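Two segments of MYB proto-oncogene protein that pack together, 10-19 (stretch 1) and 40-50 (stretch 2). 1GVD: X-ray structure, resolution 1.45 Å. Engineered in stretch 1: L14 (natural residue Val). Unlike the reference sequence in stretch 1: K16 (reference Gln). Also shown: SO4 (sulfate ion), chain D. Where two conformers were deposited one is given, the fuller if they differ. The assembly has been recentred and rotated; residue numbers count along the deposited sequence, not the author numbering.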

ATOM      1  N   GLU A  10       8.416  -0.800  -2.794  1.00  7.42           N
ATOM      2  CA  GLU A  10       7.202  -0.483  -2.050  1.00  6.73           C
ATOM      3  C   GLU A  10       6.037  -1.326  -2.544  1.00  6.60           C
ATOM      4  O   GLU A  10       5.248  -1.826  -1.747  1.00  7.68           O
ATOM      5  N   ASP A  11       5.914  -1.464  -3.859  1.00  6.22           N
ATOM      6  CA  ASP A  11       4.829  -2.256  -4.429  1.00  6.80           C
ATOM      7  C   ASP A  11       4.902  -3.694  -3.927  1.00  8.22           C
ATOM      8  O   ASP A  11       3.881  -4.294  -3.581  1.00  8.86           O
ATOM      9  N   GLN A  12       6.107  -4.255  -3.885  1.00  6.80           N
ATOM     10  CA  GLN A  12       6.263  -5.623  -3.418  1.00  7.23           C
ATOM     11  C   GLN A  12       5.871  -5.740  -1.949  1.00  7.01           C
ATOM     12  O   GLN A  12       5.211  -6.700  -1.551  1.00  8.37           O
ATOM     13  N   ARG A  13       6.277  -4.769  -1.136  1.00  6.57           N
ATOM     14  CA  ARG A  13       5.923  -4.794   0.281  1.00  7.05           C
ATOM     15  C   ARG A  13       4.411  -4.663   0.462  1.00  6.88           C
ATOM     16  O   ARG A  13       3.824  -5.334   1.315  1.00  7.69           O
ATOM     17  N   LEU A  14       3.777  -3.815  -0.342  1.00  7.63           N
ATOM     18  CA  LEU A  14       2.335  -3.632  -0.239  1.00  6.36           C
ATOM     19  C   LEU A  14       1.616  -4.936  -0.564  1.00  7.42           C
ATOM     20  O   LEU A  14       0.639  -5.288   0.092  1.00  7.05           O
ATOM     21  N   ILE A  15       2.099  -5.658  -1.568  1.00  6.22           N
ATOM     22  CA  ILE A  15       1.493  -6.935  -1.934  1.00  7.39           C
ATOM     23  C   ILE A  15       1.526  -7.881  -0.730  1.00  7.78           C
ATOM     24  O   ILE A  15       0.522  -8.514  -0.401  1.00  8.40           O
ATOM     25  N   LYS A  16       2.675  -7.960  -0.063  1.00  6.87           N
ATOM     26  CA  LYS A  16       2.812  -8.824   1.106  1.00  8.50           C
ATOM     27  C   LYS A  16       1.936  -8.374   2.275  1.00  7.52           C
ATOM     28  O   LYS A  16       1.371  -9.206   2.988  1.00  8.26           O
ATOM     29  N   LEU A  17       1.818  -7.065   2.473  1.00  6.38           N
ATOM     30  CA  LEU A  17       1.000  -6.550   3.564  1.00  6.31           C
ATOM     31  C   LEU A  17      -0.488  -6.813   3.329  1.00  8.09           C
ATOM     32  O   LEU A  17      -1.226  -7.104   4.267  1.00  8.71           O
ATOM     33  N   VAL A  18      -0.934  -6.723   2.083  1.00  6.94           N
ATOM     34  CA  VAL A  18      -2.333  -6.994   1.787  1.00  8.54           C
ATOM     35  C   VAL A  18      -2.597  -8.489   1.977  1.00  9.66           C
ATOM     36  O   VAL A  18      -3.680  -8.890   2.404  1.00  9.00           O
ATOM     37  N   GLN A  19      -1.605  -9.318   1.676  1.00  8.38           N
ATOM     38  CA  GLN A  19      -1.759 -10.757   1.866  1.00  9.35           C
ATOM     39  C   GLN A  19      -1.944 -11.042   3.358  1.00  9.25           C
ATOM     40  O   GLN A  19      -2.765 -11.877   3.748  1.00 11.47           O
ATOM     41  N   GLN A  40      -3.385   6.215   0.391  1.00  7.96           N
ATOM     42  CA  GLN A  40      -2.434   6.028  -0.704  1.00  8.31           C
ATOM     43  C   GLN A  40      -2.268   4.540  -0.996  1.00  6.87           C
ATOM     44  O   GLN A  40      -2.173   4.127  -2.151  1.00  8.56           O
ATOM     45  N   CYS A  41      -2.227   3.739   0.060  1.00  7.68           N
ATOM     46  CA  CYS A  41      -2.081   2.296  -0.086  1.00  7.30           C
ATOM     47  C   CYS A  41      -3.321   1.711  -0.755  1.00  6.32           C
ATOM     48  O   CYS A  41      -3.225   0.850  -1.631  1.00  7.71           O
ATOM     49  N   ARG A  42      -4.490   2.190  -0.336  1.00  6.42           N
ATOM     50  CA  ARG A  42      -5.757   1.730  -0.893  1.00  7.15           C
ATOM     51  C   ARG A  42      -5.813   1.994  -2.397  1.00  6.02           C
ATOM     52  O   ARG A  42      -6.179   1.117  -3.184  1.00  6.57           O
ATOM     53  N   GLU A  43      -5.450   3.209  -2.795  1.00  6.87           N
ATOM     54  CA  GLU A  43      -5.476   3.573  -4.202  1.00  7.31           C
ATOM     55  C   GLU A  43      -4.449   2.815  -5.042  1.00  7.82           C
ATOM     56  O   GLU A  43      -4.741   2.412  -6.170  1.00  8.57           O
ATOM     57  N   ARG A  44      -3.259   2.596  -4.495  1.00  7.70           N
ATOM     58  CA  ARG A  44      -2.230   1.870  -5.228  1.00  7.43           C
ATOM     59  C   ARG A  44      -2.705   0.440  -5.485  1.00  6.19           C
ATOM     60  O   ARG A  44      -2.503  -0.108  -6.570  1.00  8.18           O
ATOM     61  N   TRP A  45      -3.352  -0.156  -4.489  1.00  5.35           N
ATOM     62  CA  TRP A  45      -3.857  -1.511  -4.626  1.00  5.29           C
ATOM     63  C   TRP A  45      -4.975  -1.615  -5.666  1.00  8.06           C
ATOM     64  O   TRP A  45      -4.894  -2.420  -6.586  1.00  8.91           O
ATOM     65  N   HIS A  46      -6.011  -0.796  -5.538  1.00  7.33           N
ATOM     66  CA  HIS A  46      -7.124  -0.873  -6.473  1.00  8.84           C
ATOM     67  C   HIS A  46      -6.849  -0.379  -7.885  1.00  9.00           C
ATOM     68  O   HIS A  46      -7.398  -0.920  -8.846  1.00 13.47           O
ATOM     69  N   ASN A  47      -6.004   0.636  -8.028  1.00  9.85           N
ATOM     70  CA  ASN A  47      -5.734   1.178  -9.355  1.00  9.95           C
ATOM     71  C   ASN A  47      -4.576   0.565 -10.117  1.00 13.17           C
ATOM     72  O   ASN A  47      -4.578   0.558 -11.352  1.00 17.25           O
ATOM     73  N   HIS A  48      -3.592   0.038  -9.403  1.00 10.43           N
ATOM     74  CA  HIS A  48      -2.423  -0.497 -10.079  1.00 12.20           C
ATOM     75  C   HIS A  48      -2.060  -1.954  -9.829  1.00 12.32           C
ATOM     76  O   HIS A  48      -1.779  -2.690 -10.772  1.00 15.44           O
ATOM     77  N   LEU A  49      -2.074  -2.385  -8.574  1.00  9.02           N
ATOM     78  CA  LEU A  49      -1.682  -3.755  -8.273  1.00  8.48           C
ATOM     79  C   LEU A  49      -2.756  -4.823  -8.434  1.00  9.20           C
ATOM     80  O   LEU A  49      -2.443  -5.961  -8.789  1.00 12.69           O
ATOM     81  N   ASN A  50      -4.012  -4.470  -8.180  1.00  8.05           N
ATOM     82  CA  ASN A  50      -5.108  -5.433  -8.288  1.00  8.43           C
ATOM     83  C   ASN A  50      -6.325  -4.783  -8.935  1.00 10.44           C
ATOM     84  O   ASN A  50      -7.385  -4.674  -8.316  1.00 12.63           O
TER

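The two stretches form a compact, nearly perpendicular helix-helix contact in which a small apolar centre built around L14 is flanked by a two-pronged salt bridge between D11 and R44. The helix axes cross at -98° and approach to 10.9 Å, so contact is confined to the crossing region, and the two segments together bury 423 Å². From stretch 1, D11, L14 and V18 point toward the partner, a spacing of three and four residues that places them along one side of the helix; R44, W45, H48 and L49 point toward it from stretch 2.

L14, an engineered residue that is Val in the natural sequence, acts as a knob in a hole lined by C41, R44, W45 and L49. Its t, p rotamer brings CD1 to 4.1 Å from C41 CB, while its CD2 lies 3.7 Å from L49 CD1, 3.9 Å from R44 CB and 3.8 Å from the carbonyl oxygen C41 O. That oxygen accepts the helical hydrogen bond from W45 N, so the leucine packs against backbone as well as side chains.

L49, in the m, t rotamer, extends the apolar surface beyond L14. Its CD1 also meets I15 CG1 at 4.2 Å and the backbone oxygen D11 O at 3.9 Å. I15 leaves its helix sideways, but its m, t conformation brings the end of the side chain nearer to stretch 2. Further along stretch 1, V18 adopts t and lays CG1 over one face of the W45 indole. The methyl carbon V18 CG1 is 3.7 Å from the centroid of the six-membered ring of W45 and only 11° off the ring normal, a well-centred CH-pi contact. W45 reaches this position with chi1 in t and chi2 at -103°.

The polar component is concentrated at D11 and R44. R44 begins with chi1 t and chi2 p, then extends through chi3 t, so its guanidinium meets the D11 carboxylate edge-on. R44 NE donates to D11 OD1 at 2.8 Å and R44 NH2 to D11 OD2 at 2.9 Å; angles of 164° and 174° make both hydrogen bonds nearly linear, pairing opposite charges beside the leucines. H48 adds only a marginal contact, its CE1 lying 4.1 Å from D11 OD2.

Away from the interface, R42 NE forms a salt bridge with E43 OE1 at 2.9 Å, and R42 NH2 donates to O3 of the sulfate ion at 2.7 Å. This sulfate is probably from the crystallisation liquor.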

ATOM      1  CB  GLU A  10       6.829   0.986  -2.211  1.00  9.01           C
ATOM      2  CG  GLU A  10       7.633   1.947  -1.379  1.00 10.96           C
ATOM      3  CD  GLU A  10       7.090   3.351  -1.497  1.00 12.35           C
ATOM      4  OE1 GLU A  10       7.204   3.940  -2.590  1.00 12.58           O
ATOM      5  OE2 GLU A  10       6.533   3.856  -0.501  1.00 13.52           O
ATOM      6  CB  ASP A  11       4.891  -2.258  -5.963  1.00  7.30           C
ATOM      7  CG  ASP A  11       4.365  -0.976  -6.585  1.00 11.02           C
ATOM      8  OD1 ASP A  11       3.580  -0.254  -5.936  1.00 10.50           O
ATOM      9  OD2 ASP A  11       4.728  -0.699  -7.750  1.00 13.85           O
ATOM     10  CB  GLN A  12       7.702  -6.099  -3.617  1.00  8.44           C
ATOM     11  CG  GLN A  12       7.890  -7.577  -3.314  1.00 10.01           C
ATOM     12  CD  GLN A  12       7.072  -8.468  -4.231  1.00 13.13           C
ATOM     13  OE1 GLN A  12       7.356  -8.580  -5.424  1.00 17.06           O
ATOM     14  NE2 GLN A  12       6.044  -9.100  -3.679  1.00 14.61           N
ATOM     15  CB  ARG A  13       6.632  -3.667   1.037  1.00  9.07           C
ATOM     16  CG  ARG A  13       8.149  -3.798   1.069  0.50 14.39           C
ATOM     17  CD  ARG A  13       8.801  -2.550   1.653  0.50 18.14           C
ATOM     18  NE  ARG A  13       8.414  -2.312   3.043  0.50 20.72           N
ATOM     19  CZ  ARG A  13       8.822  -3.049   4.071  0.50 23.45           C
ATOM     20  NH1 ARG A  13       9.636  -4.076   3.875  0.50 23.60           N
ATOM     21  NH2 ARG A  13       8.413  -2.758   5.299  0.50 24.80           N
ATOM     22  CB  LEU A  14       1.869  -2.512  -1.175  1.00  7.52           C
ATOM     23  CG  LEU A  14       0.368  -2.202  -1.161  1.00  6.74           C
ATOM     24  CD1 LEU A  14      -0.090  -1.874   0.250  1.00 10.49           C
ATOM     25  CD2 LEU A  14       0.086  -1.043  -2.101  1.00 10.30           C
ATOM     26  CB  ILE A  15       2.240  -7.577  -3.128  1.00  8.30           C
ATOM     27  CG1 ILE A  15       1.886  -6.822  -4.410  1.00 11.34           C
ATOM     28  CG2 ILE A  15       1.880  -9.057  -3.254  1.00 12.35           C
ATOM     29  CD1 ILE A  15       2.690  -7.251  -5.624  1.00 13.72           C
ATOM     30  CB  LYS A  16       4.276  -8.885   1.547  1.00 12.17           C
ATOM     31  CG  LYS A  16       5.176  -9.613   0.566  0.50 15.93           C
ATOM     32  CD  LYS A  16       6.600  -9.707   1.084  0.50 18.65           C
ATOM     33  CE  LYS A  16       7.463 -10.555   0.165  0.50 23.39           C
ATOM     34  NZ  LYS A  16       6.948 -11.949   0.057  0.50 25.60           N
ATOM     35  CB  LEU A  17       1.270  -5.056   3.767  1.00  8.27           C
ATOM     36  CG  LEU A  17       2.638  -4.784   4.404  1.00  8.97           C
ATOM     37  CD1 LEU A  17       3.030  -3.328   4.203  1.00 10.85           C
ATOM     38  CD2 LEU A  17       2.591  -5.139   5.886  1.00 12.09           C
ATOM     39  CB  VAL A  18      -2.697  -6.542   0.354  1.00  8.00           C
ATOM     40  CG1 VAL A  18      -4.101  -7.020  -0.013  1.00 12.02           C
ATOM     41  CG2 VAL A  18      -2.633  -5.022   0.276  1.00  9.11           C
ATOM     42  CB  GLN A  19      -0.525 -11.496   1.339  1.00 11.47           C
ATOM     43  CG  GLN A  19      -0.366 -11.427  -0.172  0.50 15.77           C
ATOM     44  CD  GLN A  19       0.883 -12.133  -0.670  0.50 18.47           C
ATOM     45  OE1 GLN A  19       1.136 -12.192  -1.872  0.50 25.01           O
ATOM     46  NE2 GLN A  19       1.672 -12.669   0.254  0.50 21.66           N
ATOM     47  CB  GLN A  40      -1.073   6.627  -0.354  1.00  9.40           C
ATOM     48  CG  GLN A  40      -1.037   8.145  -0.332  1.00 14.94           C
ATOM     49  CD  GLN A  40       0.332   8.666   0.043  1.00 14.80           C
ATOM     50  OE1 GLN A  40       0.855   8.341   1.103  1.00 15.28           O
ATOM     51  NE2 GLN A  40       0.922   9.476  -0.830  1.00 19.73           N
ATOM     52  CB  CYS A  41      -1.873   1.654   1.285  1.00  7.54           C
ATOM     53  SG  CYS A  41      -0.334   2.167   2.098  1.00  9.56           S
ATOM     54  CB  ARG A  42      -6.905   2.460  -0.198  1.00  7.04           C
ATOM     55  CG  ARG A  42      -8.294   2.085  -0.680  1.00  7.29           C
ATOM     56  CD  ARG A  42      -9.314   3.062  -0.111  1.00  9.55           C
ATOM     57  NE  ARG A  42      -9.208   4.359  -0.775  1.00 11.22           N
ATOM     58  CZ  ARG A  42      -9.609   5.514  -0.256  1.00 13.10           C
ATOM     59  NH1 ARG A  42     -10.150   5.559   0.955  1.00 14.43           N
ATOM     60  NH2 ARG A  42      -9.474   6.631  -0.959  1.00 14.31           N
ATOM     61  CB  GLU A  43      -5.294   5.084  -4.347  1.00  9.27           C
ATOM     62  CG  GLU A  43      -6.456   5.870  -3.757  1.00 11.64           C
ATOM     63  CD  GLU A  43      -7.792   5.426  -4.325  1.00 12.47           C
ATOM     64  OE1 GLU A  43      -8.641   4.927  -3.554  1.00 12.20           O
ATOM     65  OE2 GLU A  43      -7.992   5.569  -5.546  1.00 14.72           O
ATOM     66  CB  ARG A  44      -0.921   1.859  -4.431  1.00  7.96           C
ATOM     67  CG  ARG A  44       0.273   1.280  -5.187  1.00  7.36           C
ATOM     68  CD  ARG A  44       0.624   2.117  -6.401  1.00  8.39           C
ATOM     69  NE  ARG A  44       1.790   1.591  -7.106  1.00  9.07           N
ATOM     70  CZ  ARG A  44       2.230   2.063  -8.267  1.00 10.64           C
ATOM     71  NH1 ARG A  44       1.600   3.074  -8.855  1.00 16.00           N
ATOM     72  NH2 ARG A  44       3.305   1.533  -8.835  1.00 12.38           N
ATOM     73  CB  TRP A  45      -4.350  -2.021  -3.265  1.00  7.15           C
ATOM     74  CG  TRP A  45      -5.033  -3.354  -3.324  1.00  7.55           C
ATOM     75  CD1 TRP A  45      -6.377  -3.588  -3.274  1.00 10.13           C
ATOM     76  CD2 TRP A  45      -4.407  -4.635  -3.465  1.00  9.36           C
ATOM     77  NE1 TRP A  45      -6.628  -4.935  -3.373  1.00 10.79           N
ATOM     78  CE2 TRP A  45      -5.439  -5.602  -3.491  1.00  8.96           C
ATOM     79  CE3 TRP A  45      -3.076  -5.061  -3.572  1.00 10.32           C
ATOM     80  CZ2 TRP A  45      -5.179  -6.971  -3.619  1.00 11.06           C
ATOM     81  CZ3 TRP A  45      -2.820  -6.426  -3.701  1.00 13.15           C
ATOM     82  CH2 TRP A  45      -3.870  -7.361  -3.724  1.00 12.90           C
ATOM     83  CB  HIS A  46      -8.338  -0.128  -5.914  1.00  8.94           C
ATOM     84  CG  HIS A  46      -8.923  -0.769  -4.697  1.00  9.21           C
ATOM     85  ND1 HIS A  46      -9.348  -2.081  -4.680  1.00 11.69           N
ATOM     86  CD2 HIS A  46      -9.153  -0.282  -3.455  1.00  9.97           C
ATOM     87  CE1 HIS A  46      -9.814  -2.373  -3.478  1.00 11.45           C
ATOM     88  NE2 HIS A  46      -9.706  -1.299  -2.716  1.00 10.23           N
ATOM     89  CB  ASN A  47      -5.499   2.688  -9.281  1.00 13.39           C
ATOM     90  CG  ASN A  47      -6.753   3.457  -8.933  1.00 18.70           C
ATOM     91  OD1 ASN A  47      -7.852   3.096  -9.352  1.00 23.92           O
ATOM     92  ND2 ASN A  47      -6.593   4.536  -8.180  1.00 25.26           N
ATOM     93  CB  HIS A  48      -1.230   0.413  -9.760  1.00 15.47           C
ATOM     94  CG  HIS A  48       0.062  -0.038 -10.366  0.50 18.31           C
ATOM     95  ND1 HIS A  48       0.772  -1.118  -9.890  0.50 23.95           N
ATOM     96  CD2 HIS A  48       0.768   0.443 -11.417  0.50 24.03           C
ATOM     97  CE1 HIS A  48       1.862  -1.284 -10.620  0.50 24.73           C
ATOM     98  NE2 HIS A  48       1.883  -0.349 -11.553  0.50 22.03           N
ATOM     99  CB  LEU A  49      -1.090  -3.822  -6.863  1.00 10.40           C
ATOM    100  CG  LEU A  49       0.105  -2.894  -6.631  1.00 13.35           C
ATOM    101  CD1 LEU A  49       0.536  -2.973  -5.177  1.00 16.76           C
ATOM    102  CD2 LEU A  49       1.251  -3.283  -7.554  1.00 17.48           C
ATOM    103  CB  ASN A  50      -5.484  -5.952  -6.895  1.00  8.77           C
ATOM    104  CG  ASN A  50      -6.434  -7.135  -6.947  1.00  9.83           C
ATOM    105  OD1 ASN A  50      -6.148  -8.142  -7.593  1.00 12.04           O
ATOM    106  ND2 ASN A  50      -7.563  -7.025  -6.257  1.00 10.48           N
TER
HETATM  107  S   SO4 D1144     -10.757  10.441  -0.748  0.50 30.42           S
HETATM  108  O1  SO4 D1144     -11.872  10.695  -1.679  0.50 31.43           O
HETATM  109  O2  SO4 D1144     -11.038  11.088   0.547  0.50 33.53           O
HETATM  110  O3  SO4 D1144     -10.610   8.990  -0.545  0.50 32.47           O
HETATM  111  O4  SO4 D1144      -9.510  10.989  -1.313  0.50 33.03           O